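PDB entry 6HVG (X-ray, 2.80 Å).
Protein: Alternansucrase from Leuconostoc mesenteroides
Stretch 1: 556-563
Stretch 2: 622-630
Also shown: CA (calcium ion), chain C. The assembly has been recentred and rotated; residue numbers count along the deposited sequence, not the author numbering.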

# COMPACT_ATOMS: atom_id res chain seq x y z
N GLY A 556 -0.16 -14.12 -11.96
CA GLY A 556 -1.00 -14.55 -10.84
C GLY A 556 -1.06 -16.04 -10.66
O GLY A 556 -2.06 -16.55 -10.18
N ARG A 557 0.00 -16.74 -11.02
CA ARG A 557 0.03 -18.18 -10.83
C ARG A 557 0.49 -18.52 -9.42
O ARG A 557 1.42 -19.29 -9.23
CB ARG A 557 0.91 -18.86 -11.89
CG ARG A 557 0.39 -18.67 -13.30
CD ARG A 557 -1.03 -19.21 -13.45
NE ARG A 557 -1.47 -19.14 -14.84
CZ ARG A 557 -1.28 -20.08 -15.77
NH1 ARG A 557 -0.62 -21.20 -15.51
NH2 ARG A 557 -1.73 -19.88 -16.98
N GLN A 558 -0.24 -18.00 -8.44
CA GLN A 558 0.05 -18.30 -7.03
C GLN A 558 -0.36 -19.74 -6.77
O GLN A 558 -0.93 -20.38 -7.67
CB GLN A 558 -0.67 -17.35 -6.08
CG GLN A 558 -2.17 -17.38 -6.19
CD GLN A 558 -2.86 -16.54 -5.13
OE1 GLN A 558 -2.27 -16.20 -4.10
NE2 GLN A 558 -4.14 -16.26 -5.36
N PRO A 559 -0.04 -20.29 -5.58
CA PRO A 559 -0.37 -21.71 -5.34
C PRO A 559 -1.81 -22.10 -5.71
O PRO A 559 -2.01 -23.03 -6.48
CB PRO A 559 -0.08 -21.88 -3.85
CG PRO A 559 1.03 -20.90 -3.60
CD PRO A 559 0.77 -19.73 -4.49
N ILE A 560 -2.78 -21.34 -5.22
CA ILE A 560 -4.18 -21.67 -5.47
C ILE A 560 -4.58 -21.40 -6.92
O ILE A 560 -5.65 -21.80 -7.33
CB ILE A 560 -5.16 -20.96 -4.50
CG1 ILE A 560 -5.16 -19.43 -4.70
CG2 ILE A 560 -4.84 -21.31 -3.05
CD1 ILE A 560 -6.27 -18.72 -3.96
N ASN A 561 -3.74 -20.73 -7.69
CA ASN A 561 -4.04 -20.47 -9.10
C ASN A 561 -2.92 -20.88 -10.00
O ASN A 561 -2.69 -20.24 -11.03
CB ASN A 561 -4.34 -18.98 -9.34
CG ASN A 561 -4.86 -18.72 -10.74
OD1 ASN A 561 -5.67 -19.47 -11.26
ND2 ASN A 561 -4.38 -17.65 -11.36
N ILE A 562 -2.20 -21.92 -9.61
CA ILE A 562 -0.99 -22.30 -10.34
C ILE A 562 -1.33 -22.64 -11.80
O ILE A 562 -0.50 -22.41 -12.69
CB ILE A 562 -0.24 -23.45 -9.65
CG1 ILE A 562 1.13 -23.66 -10.29
CG2 ILE A 562 -1.08 -24.72 -9.67
CD1 ILE A 562 2.05 -24.58 -9.51
N ASP A 563 -2.54 -23.14 -12.05
CA ASP A 563 -2.96 -23.52 -13.42
C ASP A 563 -3.84 -22.49 -14.15
O ASP A 563 -4.42 -22.78 -15.18
CB ASP A 563 -3.64 -24.90 -13.41
CG ASP A 563 -4.98 -24.91 -12.68
OD1 ASP A 563 -5.42 -23.86 -12.15
OD2 ASP A 563 -5.62 -25.98 -12.64
N ALA A 622 7.66 -13.66 -0.67
CA ALA A 622 6.56 -13.21 -1.53
C ALA A 622 5.98 -14.32 -2.37
O ALA A 622 5.83 -14.19 -3.58
CB ALA A 622 7.05 -12.07 -2.43
N VAL A 623 5.65 -15.43 -1.72
CA VAL A 623 5.17 -16.63 -2.40
C VAL A 623 3.95 -16.37 -3.28
O VAL A 623 3.86 -16.85 -4.40
CB VAL A 623 4.85 -17.73 -1.37
CG1 VAL A 623 4.11 -18.92 -1.99
CG2 VAL A 623 6.14 -18.21 -0.71
N ASP A 624 2.99 -15.61 -2.75
CA ASP A 624 1.75 -15.36 -3.45
C ASP A 624 1.87 -14.35 -4.59
O ASP A 624 0.92 -14.17 -5.36
CB ASP A 624 0.70 -14.94 -2.43
CG ASP A 624 0.32 -16.07 -1.46
OD1 ASP A 624 0.57 -17.26 -1.78
OD2 ASP A 624 -0.25 -15.77 -0.38
N ASN A 625 3.03 -13.70 -4.71
CA ASN A 625 3.26 -12.69 -5.74
C ASN A 625 4.13 -13.17 -6.92
O ASN A 625 4.58 -12.34 -7.72
CB ASN A 625 3.92 -11.49 -5.11
CG ASN A 625 3.31 -11.14 -3.79
OD1 ASN A 625 3.72 -11.66 -2.76
ND2 ASN A 625 2.36 -10.21 -3.80
N VAL A 626 4.36 -14.48 -7.01
CA VAL A 626 5.18 -15.10 -8.04
C VAL A 626 4.55 -16.41 -8.53
O VAL A 626 3.51 -16.84 -8.03
CB VAL A 626 6.60 -15.41 -7.53
CG1 VAL A 626 7.27 -14.14 -7.01
CG2 VAL A 626 6.60 -16.51 -6.47
N ASP A 627 5.16 -17.00 -9.55
CA ASP A 627 4.70 -18.28 -10.13
C ASP A 627 5.07 -19.43 -9.20
O ASP A 627 6.24 -19.66 -8.88
CB ASP A 627 5.30 -18.50 -11.53
CG ASP A 627 4.63 -19.63 -12.30
OD1 ASP A 627 4.44 -20.74 -11.76
OD2 ASP A 627 4.31 -19.42 -13.48
N ALA A 628 4.05 -20.16 -8.77
CA ALA A 628 4.23 -21.19 -7.75
C ALA A 628 5.13 -22.37 -8.17
O ALA A 628 5.51 -23.19 -7.34
CB ALA A 628 2.88 -21.68 -7.30
N ASP A 629 5.46 -22.47 -9.46
CA ASP A 629 6.47 -23.43 -9.92
C ASP A 629 7.78 -23.32 -9.16
O ASP A 629 8.47 -24.32 -8.98
CB ASP A 629 6.78 -23.21 -11.40
CG ASP A 629 5.68 -23.71 -12.33
OD1 ASP A 629 4.85 -24.56 -11.92
OD2 ASP A 629 5.69 -23.26 -13.50
N LEU A 630 8.11 -22.12 -8.70
CA LEU A 630 9.35 -21.92 -7.98
C LEU A 630 9.45 -22.77 -6.73
O LEU A 630 10.55 -23.11 -6.30
CB LEU A 630 9.56 -20.44 -7.63
CG LEU A 630 9.79 -19.47 -8.78
CD1 LEU A 630 10.12 -18.08 -8.24
CD2 LEU A 630 10.89 -19.95 -9.71
CA CA C . 5.46 -10.98 -9.33
O HOH W 1 7.52 -11.99 -9.93

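Two largely irregular segments can be joined by a single hydrogen bond when packing contacts surround it, and this pair from alternansucrase illustrates the principle. Along stretch 2, Val-623 makes the first contact: its CG1 lies 4.0 Å from CG of Pro-559, a modest apolar touch between two buried residues. Asp-624 follows, packing by van der Waals contact; its OD1 sits 3.7 Å from Pro-559 CD, and its carbonyl O 3.6 Å from CB of Gln-558. Asn-625 turns away from stretch 1 and gives its carbonyl O to the calcium ion at 2.3 Å. Val-626 also points its side chain away, so that backbone alone faces the partner.

The polar link comes next. Asp-627 CA makes a CA-H...O contact with Arg-557 O at 3.5 Å, while its OD1 caps the coming helix, accepting from Asp-629 N at 3.1 Å. Ala-628 N then donates to that same Arg-557 O at 2.8 Å. Ala-628 points its methyl toward stretch 1, where CB meets Pro-559 CD at 4.0 Å and Ile-562 CD1 at 3.7 Å; a compact apolar group suits this pocket beside the backbone hydrogen bond. The extended Ile-562 side chain, with both chi angles t, brings that same CD1 within 3.7 Å of Asp-629 OD1. In all, 400 Å² is buried.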